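Local coordinates for protein lysine/ornithine decarboxylase (Vibrio vulnificus, PDB 2PLJ) that catalyses the decarboxylation of lysine and ornithine to cadaverine and putrescine, using a pyridoxal phosphate cofactor in a dimer built of beta/alpha-barrel and beta-barrel domains, at residues 47-52 with 57-62; 88-93 with 402-407; 154-159 with 198-203. One frame throughout, in Å; residues are numbered along the deposited sequence.

How the contacts relate
All three are buried van der Waals contacts with no hydrogen bond across them. Contacts 1 and 2 share a sheet: strands 57-61 and 403-407 run side by side in it, and L58 O and L60 O probably receive I405 N and L407 N. Contact 1 lays a helix on this sheet; contact 2 joins the sheet to a helix of the beta/alpha barrel and brings in a histidine cap. Contact 3 lies beyond the chain's centre, about 39 Å from contact 2 and 49 Å from contact 1, centre to centre. It packs two outer barrel helices together, with a lysine and an asparagine on its flank that bond to the second subunit.

Contact 1: residues 47-52 with 57-62; sequences EASVEQ and LLLLDC
S49 and V50 of helix 40-53 rest on L57 and L59 in a buried helix-on-sheet contact of the beta domain, where the chain leaves the helix, turns and enters strand 57-61. The mixed sheet continues on both sides of this strand, with 403-407 running parallel and 300-312 antiparallel. The short helix and strand segments approach to 10.2 Å between axes at 129°, so the strand returns obliquely, roughly counter to the helix.

The strand's alternation sorts its leucines: L57 and L59 point toward the helix, while L58 and L60 serve the other face, where L60 meets V93 of helix 91-100. L57 and S49 share most of the contact. L57 CD1 is anti to CA (chi2 176°), which extends that methyl to the helix backbone; it lies 3.6 Å from S49 O and 3.8 Å from V50 N, against the peptide that links the two residues. S49 CB touches the same methyl at 3.7 Å. V50 adds one branch, CG2, which passes obliquely by L57 CD1 at 4.1 Å, and V50 also packs on V303 of strand 300-312.

S49 OG, which sits near L59, is hydrogen-bonded to L45 O one turn earlier in its own helix. At the far end of the strand D61 is the N-cap of helix 62-75, its OD1 taking both D63 N and N408 ND2. Between the two ends, the branch L59 CD2 approaches S49 OG to 4.0 Å, as packing alone.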
ATOM      1  N   GLU A  47       9.913  22.349 -12.631  1.00 23.74           N
ATOM      2  CA  GLU A  47      11.375  22.306 -12.622  1.00 23.16           C
ATOM      3  C   GLU A  47      12.018  23.006 -11.409  1.00 23.58           C
ATOM      4  O   GLU A  47      12.931  22.455 -10.795  1.00 23.29           O
ATOM      5  CB  GLU A  47      11.912  22.868 -13.933  1.00 23.00           C
ATOM      6  CG  GLU A  47      11.508  22.003 -15.113  1.00 22.09           C
ATOM      7  CD  GLU A  47      12.020  22.542 -16.437  1.00 22.13           C
ATOM      8  OE1 GLU A  47      12.318  23.761 -16.503  1.00 22.74           O
ATOM      9  OE2 GLU A  47      12.097  21.753 -17.402  1.00 21.12           O
ATOM     10  N   ALA A  48      11.534  24.197 -11.068  1.00 24.05           N
ATOM     11  CA  ALA A  48      11.992  24.895  -9.856  1.00 24.61           C
ATOM     12  C   ALA A  48      11.780  24.045  -8.587  1.00 24.61           C
ATOM     13  O   ALA A  48      12.659  23.992  -7.710  1.00 24.26           O
ATOM     14  CB  ALA A  48      11.299  26.245  -9.719  1.00 24.57           C
ATOM     15  N   SER A  49      10.630  23.377  -8.501  1.00 24.78           N
ATOM     16  CA  SER A  49      10.312  22.543  -7.341  1.00 25.45           C
ATOM     17  C   SER A  49      11.260  21.354  -7.201  1.00 25.47           C
ATOM     18  O   SER A  49      11.737  21.063  -6.098  1.00 25.96           O
ATOM     19  CB  SER A  49       8.855  22.068  -7.412  1.00 25.83           C
ATOM     20  OG  SER A  49       7.994  23.184  -7.218  1.00 29.52           O
ATOM     21  N   VAL A  50      11.551  20.684  -8.323  1.00 24.38           N
ATOM     22  CA  VAL A  50      12.488  19.573  -8.319  1.00 24.42           C
ATOM     23  C   VAL A  50      13.894  20.089  -7.967  1.00 24.99           C
ATOM     24  O   VAL A  50      14.608  19.459  -7.191  1.00 25.16           O
ATOM     25  CB  VAL A  50      12.473  18.812  -9.655  1.00 24.57           C
ATOM     26  CG1 VAL A  50      13.547  17.733  -9.687  1.00 24.50           C
ATOM     27  CG2 VAL A  50      11.077  18.186  -9.863  1.00 23.55           C
ATOM     28  N   GLU A  51      14.253  21.248  -8.513  1.00 25.55           N
ATOM     29  CA  GLU A  51      15.554  21.875  -8.221  1.00 26.69           C
ATOM     30  C   GLU A  51      15.679  22.189  -6.727  1.00 26.46           C
ATOM     31  O   GLU A  51      16.714  21.942  -6.125  1.00 26.74           O
ATOM     32  CB  GLU A  51      15.719  23.160  -9.021  1.00 26.91           C
ATOM     33  CG  GLU A  51      16.973  23.961  -8.655  1.00 29.96           C
ATOM     34  CD  GLU A  51      17.478  24.788  -9.799  1.00 34.12           C
ATOM     35  OE1 GLU A  51      17.290  24.354 -10.960  1.00 36.42           O
ATOM     36  OE2 GLU A  51      18.089  25.860  -9.542  1.00 36.75           O
ATOM     37  N   GLN A  52      14.599  22.695  -6.143  1.00 26.90           N
ATOM     38  CA  GLN A  52      14.596  23.087  -4.740  1.00 27.26           C
ATOM     39  C   GLN A  52      14.494  21.895  -3.782  1.00 26.96           C
ATOM     40  O   GLN A  52      15.271  21.807  -2.821  1.00 27.21           O
ATOM     41  CB  GLN A  52      13.489  24.121  -4.485  1.00 27.75           C
ATOM     42  CG  GLN A  52      13.260  24.504  -3.022  1.00 31.13           C
ATOM     43  CD  GLN A  52      14.319  25.442  -2.457  1.00 34.81           C
ATOM     44  OE1 GLN A  52      15.127  26.018  -3.188  1.00 35.96           O
ATOM     45  NE2 GLN A  52      14.300  25.612  -1.134  1.00 36.86           N
ATOM     46  N   LEU A  57       7.845  14.300  -5.998  1.00 13.66           N
ATOM     47  CA  LEU A  57       7.069  15.343  -5.290  1.00 12.75           C
ATOM     48  C   LEU A  57       5.605  15.192  -5.610  1.00 13.23           C
ATOM     49  O   LEU A  57       5.249  14.661  -6.678  1.00 12.83           O
ATOM     50  CB  LEU A  57       7.497  16.738  -5.777  1.00 13.17           C
ATOM     51  CG  LEU A  57       8.928  17.184  -5.557  1.00 14.68           C
ATOM     52  CD1 LEU A  57       9.173  18.547  -6.194  1.00 16.48           C
ATOM     53  CD2 LEU A  57       9.297  17.169  -4.063  1.00 17.76           C
ATOM     54  N   LEU A  58       4.765  15.715  -4.718  1.00 12.08           N
ATOM     55  CA  LEU A  58       3.348  15.919  -4.988  1.00 12.71           C
ATOM     56  C   LEU A  58       3.076  17.424  -4.776  1.00 13.79           C
ATOM     57  O   LEU A  58       3.284  17.939  -3.673  1.00 15.51           O
ATOM     58  CB  LEU A  58       2.512  15.078  -4.033  1.00 13.30           C
ATOM     59  CG  LEU A  58       2.629  13.570  -4.255  1.00 13.47           C
ATOM     60  CD1 LEU A  58       2.045  12.846  -3.075  1.00 16.15           C
ATOM     61  CD2 LEU A  58       1.861  13.145  -5.506  1.00 15.92           C
ATOM     62  N   LEU A  59       2.649  18.115  -5.829  1.00 12.83           N
ATOM     63  CA  LEU A  59       2.389  19.550  -5.745  1.00 12.69           C
ATOM     64  C   LEU A  59       0.906  19.770  -5.440  1.00 12.37           C
ATOM     65  O   LEU A  59       0.047  19.460  -6.263  1.00 12.31           O
ATOM     66  CB  LEU A  59       2.812  20.284  -7.027  1.00 12.43           C
ATOM     67  CG  LEU A  59       4.250  20.012  -7.500  1.00 14.12           C
ATOM     68  CD1 LEU A  59       4.528  20.821  -8.770  1.00 13.91           C
ATOM     69  CD2 LEU A  59       5.257  20.343  -6.372  1.00 14.71           C
ATOM     70  N   LEU A  60       0.634  20.298  -4.262  1.00 12.39           N
ATOM     71  CA  LEU A  60      -0.735  20.538  -3.806  1.00 12.84           C
ATOM     72  C   LEU A  60      -1.096  22.014  -3.978  1.00 13.55           C
ATOM     73  O   LEU A  60      -0.458  22.911  -3.411  1.00 12.62           O
ATOM     74  CB  LEU A  60      -0.845  20.147  -2.328  1.00 13.23           C
ATOM     75  CG  LEU A  60      -2.088  20.670  -1.584  1.00 12.26           C
ATOM     76  CD1 LEU A  60      -3.346  20.010  -2.223  1.00 15.33           C
ATOM     77  CD2 LEU A  60      -1.963  20.325  -0.081  1.00 14.68           C
ATOM     78  N   ASP A  61      -2.126  22.253  -4.779  1.00 12.84           N
ATOM     79  CA  ASP A  61      -2.527  23.634  -5.070  1.00 12.89           C
ATOM     80  C   ASP A  61      -3.821  23.943  -4.305  1.00 12.01           C
ATOM     81  O   ASP A  61      -4.923  23.468  -4.682  1.00 12.89           O
ATOM     82  CB  ASP A  61      -2.720  23.832  -6.582  1.00 13.36           C
ATOM     83  CG  ASP A  61      -3.087  25.281  -6.949  1.00 14.59           C
ATOM     84  OD1 ASP A  61      -3.262  26.112  -6.021  1.00 14.79           O
ATOM     85  OD2 ASP A  61      -3.218  25.570  -8.172  1.00 14.91           O
ATOM     86  N   CYS A  62      -3.708  24.729  -3.213  1.00 12.15           N
ATOM     87  CA  CYS A  62      -4.897  25.072  -2.393  1.00 13.17           C
ATOM     88  C   CYS A  62      -5.988  25.849  -3.145  1.00 12.87           C
ATOM     89  O   CYS A  62      -7.140  25.851  -2.734  1.00 13.59           O
ATOM     90  CB  CYS A  62      -4.494  25.850  -1.142  1.00 13.29           C
ATOM     91  SG  CYS A  62      -3.475  24.794  -0.063  1.00 16.17           S
TER

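Contact 2: residues 88-93 with 402-407; sequences LPHPVV and AQTIAL
H90 and V92, at the start of helix 91-100, face T404 and A406 on strand 403-407, a seam between the beta/alpha barrel and the beta domain. The helix follows strand 79-84 of the barrel; the strand comes from near the end of the chain and runs between strands 24-26 and 57-61, parallel to both.

The buried part is V92 against A406. Both valine methyls reach the alanine: CG1 and CG2 each lie 4.0 Å from A406 CB, so the small side chain is met by the fork of the branched one. S26 and C62 also cover V92, and A406 likewise packs on S26.

At H90 the solvent is nearer: the 89-91 loop is partly exposed, although T404 is buried. P89 forms the centre of an inverse gamma turn and packs on F398 of the second subunit. The touch here is no looser in distance. A single methyl makes it, T404 CG2, which comes obliquely to the imidazole at 3.7 Å from H90 NE2. A chi1 of -170° swings the imidazole away from its own amide and at the strand.

Both ring nitrogens are used, which should fix the ring's rotation. NE2 is hydrogen-bonded to S24 OG, which is also bonded to T404 O, so one serine hydroxyl ties the histidine to the strand backbone. The other nitrogen caps the helix: V92 N donates to H90 ND1 over 3.0 Å at an N-H...N angle of 143°, the donor lying within 1° of the ring plane.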
ATOM      1  N   LEU A  88      -7.281  12.204   1.348  1.00 12.80           N
ATOM      2  CA  LEU A  88      -6.122  13.130   1.451  1.00 13.78           C
ATOM      3  C   LEU A  88      -6.235  13.834   2.809  1.00 14.10           C
ATOM      4  O   LEU A  88      -6.816  14.903   2.897  1.00 15.18           O
ATOM      5  CB  LEU A  88      -6.071  14.138   0.281  1.00 14.16           C
ATOM      6  CG  LEU A  88      -4.846  15.058   0.350  1.00 14.77           C
ATOM      7  CD1 LEU A  88      -3.516  14.222   0.381  1.00 17.74           C
ATOM      8  CD2 LEU A  88      -4.863  16.078  -0.798  1.00 13.73           C
ATOM      9  N   PRO A  89      -5.765  13.163   3.876  1.00 14.82           N
ATOM     10  CA  PRO A  89      -5.890  13.682   5.244  1.00 15.18           C
ATOM     11  C   PRO A  89      -4.768  14.654   5.558  1.00 15.96           C
ATOM     12  O   PRO A  89      -3.908  14.375   6.419  1.00 18.06           O
ATOM     13  CB  PRO A  89      -5.774  12.405   6.089  1.00 15.39           C
ATOM     14  CG  PRO A  89      -4.789  11.536   5.328  1.00 16.45           C
ATOM     15  CD  PRO A  89      -5.150  11.810   3.860  1.00 15.30           C
ATOM     16  N   HIS A  90      -4.743  15.779   4.846  1.00 16.04           N
ATOM     17  CA  HIS A  90      -3.579  16.667   4.871  1.00 15.28           C
ATOM     18  C   HIS A  90      -3.930  17.917   5.671  1.00 14.54           C
ATOM     19  O   HIS A  90      -4.939  18.563   5.414  1.00 14.74           O
ATOM     20  CB  HIS A  90      -3.180  17.024   3.445  1.00 15.70           C
ATOM     21  CG  HIS A  90      -1.865  17.728   3.341  1.00 16.14           C
ATOM     22  ND1 HIS A  90      -1.632  18.948   3.940  1.00 15.07           N
ATOM     23  CD2 HIS A  90      -0.732  17.403   2.677  1.00 17.61           C
ATOM     24  CE1 HIS A  90      -0.387  19.327   3.688  1.00 15.63           C
ATOM     25  NE2 HIS A  90       0.181  18.409   2.916  1.00 17.82           N
ATOM     26  N   PRO A  91      -3.085  18.277   6.645  1.00 14.41           N
ATOM     27  CA  PRO A  91      -3.436  19.417   7.524  1.00 15.23           C
ATOM     28  C   PRO A  91      -3.678  20.737   6.750  1.00 13.95           C
ATOM     29  O   PRO A  91      -4.550  21.522   7.139  1.00 13.20           O
ATOM     30  CB  PRO A  91      -2.221  19.571   8.447  1.00 15.87           C
ATOM     31  CG  PRO A  91      -1.275  18.490   8.094  1.00 18.42           C
ATOM     32  CD  PRO A  91      -1.786  17.654   6.965  1.00 15.17           C
ATOM     33  N   VAL A  92      -2.930  20.956   5.677  1.00 13.42           N
ATOM     34  CA  VAL A  92      -3.144  22.165   4.857  1.00 13.67           C
ATOM     35  C   VAL A  92      -4.509  22.138   4.150  1.00 12.63           C
ATOM     36  O   VAL A  92      -5.207  23.149   4.095  1.00 12.65           O
ATOM     37  CB  VAL A  92      -2.018  22.376   3.858  1.00 14.02           C
ATOM     38  CG1 VAL A  92      -2.382  23.534   2.897  1.00 15.52           C
ATOM     39  CG2 VAL A  92      -0.739  22.752   4.614  1.00 14.38           C
ATOM     40  N   VAL A  93      -4.908  20.960   3.692  1.00 12.63           N
ATOM     41  CA  VAL A  93      -6.242  20.798   3.091  1.00 13.09           C
ATOM     42  C   VAL A  93      -7.340  21.098   4.147  1.00 13.51           C
ATOM     43  O   VAL A  93      -8.336  21.799   3.868  1.00 13.06           O
ATOM     44  CB  VAL A  93      -6.403  19.400   2.448  1.00 12.31           C
ATOM     45  CG1 VAL A  93      -7.880  19.179   2.036  1.00 12.96           C
ATOM     46  CG2 VAL A  93      -5.414  19.250   1.233  1.00 14.78           C
ATOM     47  N   ALA A 402       7.236  10.238  -1.875  1.00 18.17           N
ATOM     48  CA  ALA A 402       7.143  11.584  -2.434  1.00 17.36           C
ATOM     49  C   ALA A 402       6.822  12.607  -1.343  1.00 17.31           C
ATOM     50  O   ALA A 402       5.993  12.345  -0.457  1.00 18.04           O
ATOM     51  CB  ALA A 402       6.071  11.624  -3.502  1.00 17.76           C
ATOM     52  N   GLN A 403       7.492  13.748  -1.411  1.00 16.16           N
ATOM     53  CA  GLN A 403       7.223  14.863  -0.506  1.00 16.16           C
ATOM     54  C   GLN A 403       6.111  15.719  -1.099  1.00 15.92           C
ATOM     55  O   GLN A 403       6.156  16.097  -2.277  1.00 15.54           O
ATOM     56  CB  GLN A 403       8.492  15.706  -0.329  1.00 15.95           C
ATOM     57  CG  GLN A 403       8.299  16.782   0.737  1.00 17.53           C
ATOM     58  CD  GLN A 403       9.527  17.613   1.045  1.00 18.26           C
ATOM     59  OE1 GLN A 403       9.512  18.389   1.995  1.00 22.49           O
ATOM     60  NE2 GLN A 403      10.605  17.449   0.252  1.00 22.35           N
ATOM     61  N   THR A 404       5.122  16.051  -0.279  1.00 15.03           N
ATOM     62  CA  THR A 404       4.074  16.965  -0.717  1.00 15.42           C
ATOM     63  C   THR A 404       4.492  18.425  -0.488  1.00 15.30           C
ATOM     64  O   THR A 404       4.948  18.790   0.598  1.00 16.93           O
ATOM     65  CB  THR A 404       2.731  16.637  -0.011  1.00 16.11           C
ATOM     66  OG1 THR A 404       2.250  15.349  -0.450  1.00 17.48           O
ATOM     67  CG2 THR A 404       1.651  17.661  -0.352  1.00 17.78           C
ATOM     68  N   ILE A 405       4.334  19.249  -1.512  1.00 14.13           N
ATOM     69  CA  ILE A 405       4.643  20.678  -1.401  1.00 13.48           C
ATOM     70  C   ILE A 405       3.316  21.443  -1.494  1.00 13.83           C
ATOM     71  O   ILE A 405       2.639  21.374  -2.520  1.00 13.60           O
ATOM     72  CB  ILE A 405       5.591  21.173  -2.519  1.00 13.83           C
ATOM     73  CG1 ILE A 405       6.855  20.286  -2.625  1.00 14.59           C
ATOM     74  CG2 ILE A 405       5.951  22.637  -2.242  1.00 14.23           C
ATOM     75  CD1 ILE A 405       7.649  20.204  -1.332  1.00 14.96           C
ATOM     76  N   ALA A 406       2.946  22.151  -0.420  1.00 13.09           N
ATOM     77  CA  ALA A 406       1.635  22.827  -0.365  1.00 14.16           C
ATOM     78  C   ALA A 406       1.816  24.263  -0.827  1.00 14.64           C
ATOM     79  O   ALA A 406       2.644  25.025  -0.255  1.00 15.01           O
ATOM     80  CB  ALA A 406       1.053  22.790   1.055  1.00 14.13           C
ATOM     81  N   LEU A 407       1.012  24.634  -1.819  1.00 14.63           N
ATOM     82  CA  LEU A 407       1.045  25.958  -2.443  1.00 15.18           C
ATOM     83  C   LEU A 407      -0.265  26.730  -2.293  1.00 14.71           C
ATOM     84  O   LEU A 407      -1.366  26.136  -2.260  1.00 14.24           O
ATOM     85  CB  LEU A 407       1.337  25.813  -3.955  1.00 15.61           C
ATOM     86  CG  LEU A 407       2.460  24.851  -4.387  1.00 20.09           C
ATOM     87  CD1 LEU A 407       2.397  24.565  -5.887  1.00 23.44           C
ATOM     88  CD2 LEU A 407       3.767  25.462  -4.013  1.00 20.97           C
TER

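Contact 3: residues 154-159 with 198-203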
ATOM      1  N   ASN A 154     -25.715  -4.784  16.848  1.00 14.33           N
ATOM      2  CA  ASN A 154     -24.494  -5.027  17.625  1.00 14.47           C
ATOM      3  C   ASN A 154     -23.782  -3.686  17.858  1.00 14.38           C
ATOM      4  O   ASN A 154     -23.358  -3.372  18.963  1.00 14.69           O
ATOM      5  CB  ASN A 154     -23.614  -6.022  16.866  1.00 14.29           C
ATOM      6  CG  ASN A 154     -22.267  -6.285  17.538  1.00 15.41           C
ATOM      7  OD1 ASN A 154     -21.324  -5.485  17.430  1.00 16.55           O
ATOM      8  ND2 ASN A 154     -22.140  -7.464  18.158  1.00 17.25           N
ATOM      9  N   GLU A 155     -23.676  -2.896  16.801  1.00 13.84           N
ATOM     10  CA  GLU A 155     -23.109  -1.555  16.901  1.00 13.08           C
ATOM     11  C   GLU A 155     -23.972  -0.635  17.788  1.00 13.79           C
ATOM     12  O   GLU A 155     -23.448   0.097  18.637  1.00 13.96           O
ATOM     13  CB  GLU A 155     -22.923  -0.948  15.518  1.00 13.58           C
ATOM     14  CG  GLU A 155     -21.958   0.244  15.510  1.00 12.26           C
ATOM     15  CD  GLU A 155     -20.482  -0.198  15.658  1.00 14.22           C
ATOM     16  OE1 GLU A 155     -20.200  -1.436  15.593  1.00 13.98           O
ATOM     17  OE2 GLU A 155     -19.627   0.701  15.843  1.00 15.60           O
ATOM     18  N   LEU A 156     -25.283  -0.665  17.576  1.00 14.03           N
ATOM     19  CA  LEU A 156     -26.186   0.171  18.378  1.00 14.17           C
ATOM     20  C   LEU A 156     -25.954  -0.054  19.883  1.00 14.41           C
ATOM     21  O   LEU A 156     -25.926   0.907  20.668  1.00 15.15           O
ATOM     22  CB  LEU A 156     -27.657  -0.112  18.004  1.00 13.46           C
ATOM     23  CG  LEU A 156     -28.664   0.774  18.758  1.00 15.16           C
ATOM     24  CD1 LEU A 156     -28.506   2.247  18.348  1.00 14.05           C
ATOM     25  CD2 LEU A 156     -30.097   0.240  18.573  1.00 14.39           C
ATOM     26  N   GLU A 157     -25.789  -1.322  20.278  1.00 14.91           N
ATOM     27  CA  GLU A 157     -25.592  -1.693  21.689  1.00 15.24           C
ATOM     28  C   GLU A 157     -24.397  -0.950  22.299  1.00 14.87           C
ATOM     29  O   GLU A 157     -24.416  -0.613  23.498  1.00 14.64           O
ATOM     30  CB  GLU A 157     -25.428  -3.224  21.832  1.00 16.35           C
ATOM     31  CG  GLU A 157     -25.379  -3.760  23.278  1.00 19.82           C
ATOM     32  CD  GLU A 157     -23.983  -3.632  23.939  1.00 26.31           C
ATOM     33  OE1 GLU A 157     -22.972  -3.310  23.256  1.00 26.64           O
ATOM     34  OE2 GLU A 157     -23.893  -3.857  25.166  1.00 27.94           O
ATOM     35  N   LYS A 158     -23.371  -0.694  21.475  1.00 13.83           N
ATOM     36  CA  LYS A 158     -22.156  -0.003  21.909  1.00 13.46           C
ATOM     37  C   LYS A 158     -22.437   1.406  22.438  1.00 14.08           C
ATOM     38  O   LYS A 158     -21.582   1.991  23.116  1.00 14.46           O
ATOM     39  CB  LYS A 158     -21.135   0.080  20.760  1.00 12.67           C
ATOM     40  CG  LYS A 158     -20.770  -1.283  20.234  1.00 12.16           C
ATOM     41  CD  LYS A 158     -19.603  -1.174  19.250  1.00 12.56           C
ATOM     42  CE  LYS A 158     -19.291  -2.555  18.668  1.00 15.95           C
ATOM     43  NZ  LYS A 158     -18.408  -2.413  17.461  1.00 13.70           N
ATOM     44  N   PHE A 159     -23.601   1.954  22.078  1.00 13.62           N
ATOM     45  CA  PHE A 159     -23.963   3.334  22.443  1.00 14.16           C
ATOM     46  C   PHE A 159     -24.839   3.473  23.690  1.00 14.13           C
ATOM     47  O   PHE A 159     -25.160   4.597  24.120  1.00 14.05           O
ATOM     48  CB  PHE A 159     -24.582   4.080  21.247  1.00 13.61           C
ATOM     49  CG  PHE A 159     -23.550   4.443  20.220  1.00 15.04           C
ATOM     50  CD1 PHE A 159     -22.721   5.538  20.439  1.00 13.02           C
ATOM     51  CD2 PHE A 159     -23.335   3.612  19.106  1.00 14.82           C
ATOM     52  CE1 PHE A 159     -21.704   5.858  19.514  1.00 16.39           C
ATOM     53  CE2 PHE A 159     -22.339   3.901  18.182  1.00 16.30           C
ATOM     54  CZ  PHE A 159     -21.518   5.031  18.376  1.00 15.76           C
ATOM     55  N   ILE A 198     -34.102   1.731  14.515  1.00 15.13           N
ATOM     56  CA  ILE A 198     -34.655   3.006  14.987  1.00 15.12           C
ATOM     57  C   ILE A 198     -35.641   2.751  16.156  1.00 15.59           C
ATOM     58  O   ILE A 198     -35.604   3.440  17.189  1.00 15.42           O
ATOM     59  CB  ILE A 198     -35.268   3.824  13.832  1.00 14.73           C
ATOM     60  CG1 ILE A 198     -34.151   4.310  12.876  1.00 14.47           C
ATOM     61  CG2 ILE A 198     -36.065   5.035  14.360  1.00 14.25           C
ATOM     62  CD1 ILE A 198     -34.642   4.818  11.553  1.00 16.59           C
ATOM     63  N   GLU A 199     -36.476   1.726  16.001  1.00 15.23           N
ATOM     64  CA  GLU A 199     -37.366   1.318  17.089  1.00 16.66           C
ATOM     65  C   GLU A 199     -36.593   0.869  18.349  1.00 16.19           C
ATOM     66  O   GLU A 199     -37.010   1.189  19.481  1.00 15.26           O
ATOM     67  CB  GLU A 199     -38.356   0.245  16.621  1.00 17.08           C
ATOM     68  CG  GLU A 199     -39.633   0.231  17.434  1.00 23.30           C
ATOM     69  CD  GLU A 199     -40.746  -0.595  16.786  1.00 28.78           C
ATOM     70  OE1 GLU A 199     -40.772  -0.696  15.531  1.00 32.25           O
ATOM     71  OE2 GLU A 199     -41.595  -1.135  17.535  1.00 32.60           O
ATOM     72  N   THR A 200     -35.485   0.140  18.146  1.00 15.91           N
ATOM     73  CA  THR A 200     -34.646  -0.320  19.260  1.00 16.23           C
ATOM     74  C   THR A 200     -33.943   0.860  19.951  1.00 15.99           C
ATOM     75  O   THR A 200     -33.866   0.896  21.194  1.00 15.73           O
ATOM     76  CB  THR A 200     -33.645  -1.424  18.831  1.00 16.46           C
ATOM     77  OG1 THR A 200     -34.366  -2.496  18.218  1.00 17.46           O
ATOM     78  CG2 THR A 200     -32.889  -1.985  20.019  1.00 16.62           C
ATOM     79  N   ALA A 201     -33.479   1.832  19.161  1.00 15.43           N
ATOM     80  CA  ALA A 201     -32.857   3.035  19.716  1.00 15.57           C
ATOM     81  C   ALA A 201     -33.851   3.764  20.632  1.00 16.20           C
ATOM     82  O   ALA A 201     -33.480   4.259  21.695  1.00 15.90           O
ATOM     83  CB  ALA A 201     -32.375   3.959  18.589  1.00 15.32           C
ATOM     84  N   LYS A 202     -35.123   3.812  20.233  1.00 16.84           N
ATOM     85  CA  LYS A 202     -36.134   4.458  21.091  1.00 18.18           C
ATOM     86  C   LYS A 202     -36.276   3.711  22.430  1.00 18.58           C
ATOM     87  O   LYS A 202     -36.296   4.337  23.498  1.00 18.25           O
ATOM     88  CB  LYS A 202     -37.497   4.574  20.405  1.00 18.61           C
ATOM     89  CG  LYS A 202     -38.485   5.404  21.254  1.00 20.69           C
ATOM     90  CD  LYS A 202     -39.897   5.331  20.736  1.00 27.57           C
ATOM     91  CE  LYS A 202     -40.830   6.219  21.562  1.00 29.51           C
ATOM     92  NZ  LYS A 202     -42.027   6.625  20.760  1.00 32.91           N
ATOM     93  N   GLU A 203     -36.341   2.379  22.355  1.00 19.36           N
ATOM     94  CA  GLU A 203     -36.432   1.527  23.544  1.00 21.06           C
ATOM     95  C   GLU A 203     -35.246   1.793  24.463  1.00 19.71           C
ATOM     96  O   GLU A 203     -35.418   1.908  25.681  1.00 20.13           O
ATOM     97  CB  GLU A 203     -36.470   0.047  23.152  1.00 21.09           C
ATOM     98  CG  GLU A 203     -37.796  -0.394  22.535  1.00 24.75           C
ATOM     99  CD  GLU A 203     -37.725  -1.741  21.794  1.00 25.38           C
ATOM    100  OE1 GLU A 203     -36.688  -2.443  21.873  1.00 30.77           O
ATOM    101  OE2 GLU A 203     -38.729  -2.097  21.128  1.00 31.71           O
TER
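K158 NZ is gripped by three oxygens: E155 OE1, K132 O and M307 O of the second subunit. The bond to E155 OE1 is 2.8 Å long and belongs to a salt bridge; the ammonium comes from above the carboxylate, 38° out of its plane. E155 has a second cationic partner, since its OE2 pairs with K132 NZ, so the carboxylate is probably well stabilised as an anion although it is buried. N154 OD1 adds a bond to N376 ND2 of the second subunit. These polar groups lie on the side of segment 154-159 turned from the apolar contact.

The contact itself is carried by L156, which lies against T200 and A201 of helix 191-203. These are neighbouring helices on the outside of the beta/alpha barrel: one follows strand 147-150, the other follows strand 167-171, and L168 on the latter strand packs beneath L156. W204, just past helix 191-203, also touches the leucine.

With CG anti to the backbone N (chi1 -177°) and CD2 anti to CA, the leucine chain stretches straight across, and CD2 is the methyl that arrives first. It lies 3.8 Å from A201 N and 3.9 Å from T200 CG2, passing the threonine obliquely. T200 keeps its polar atom out of this meeting: OG1 is hydrogen-bonded to V196 O one turn back, leaving the methyl for L156. The other leucine branch is more distant, with L156 CD1 at 4.2 Å from A201 CB, a methyl that also packs on I208 of strand 207-212.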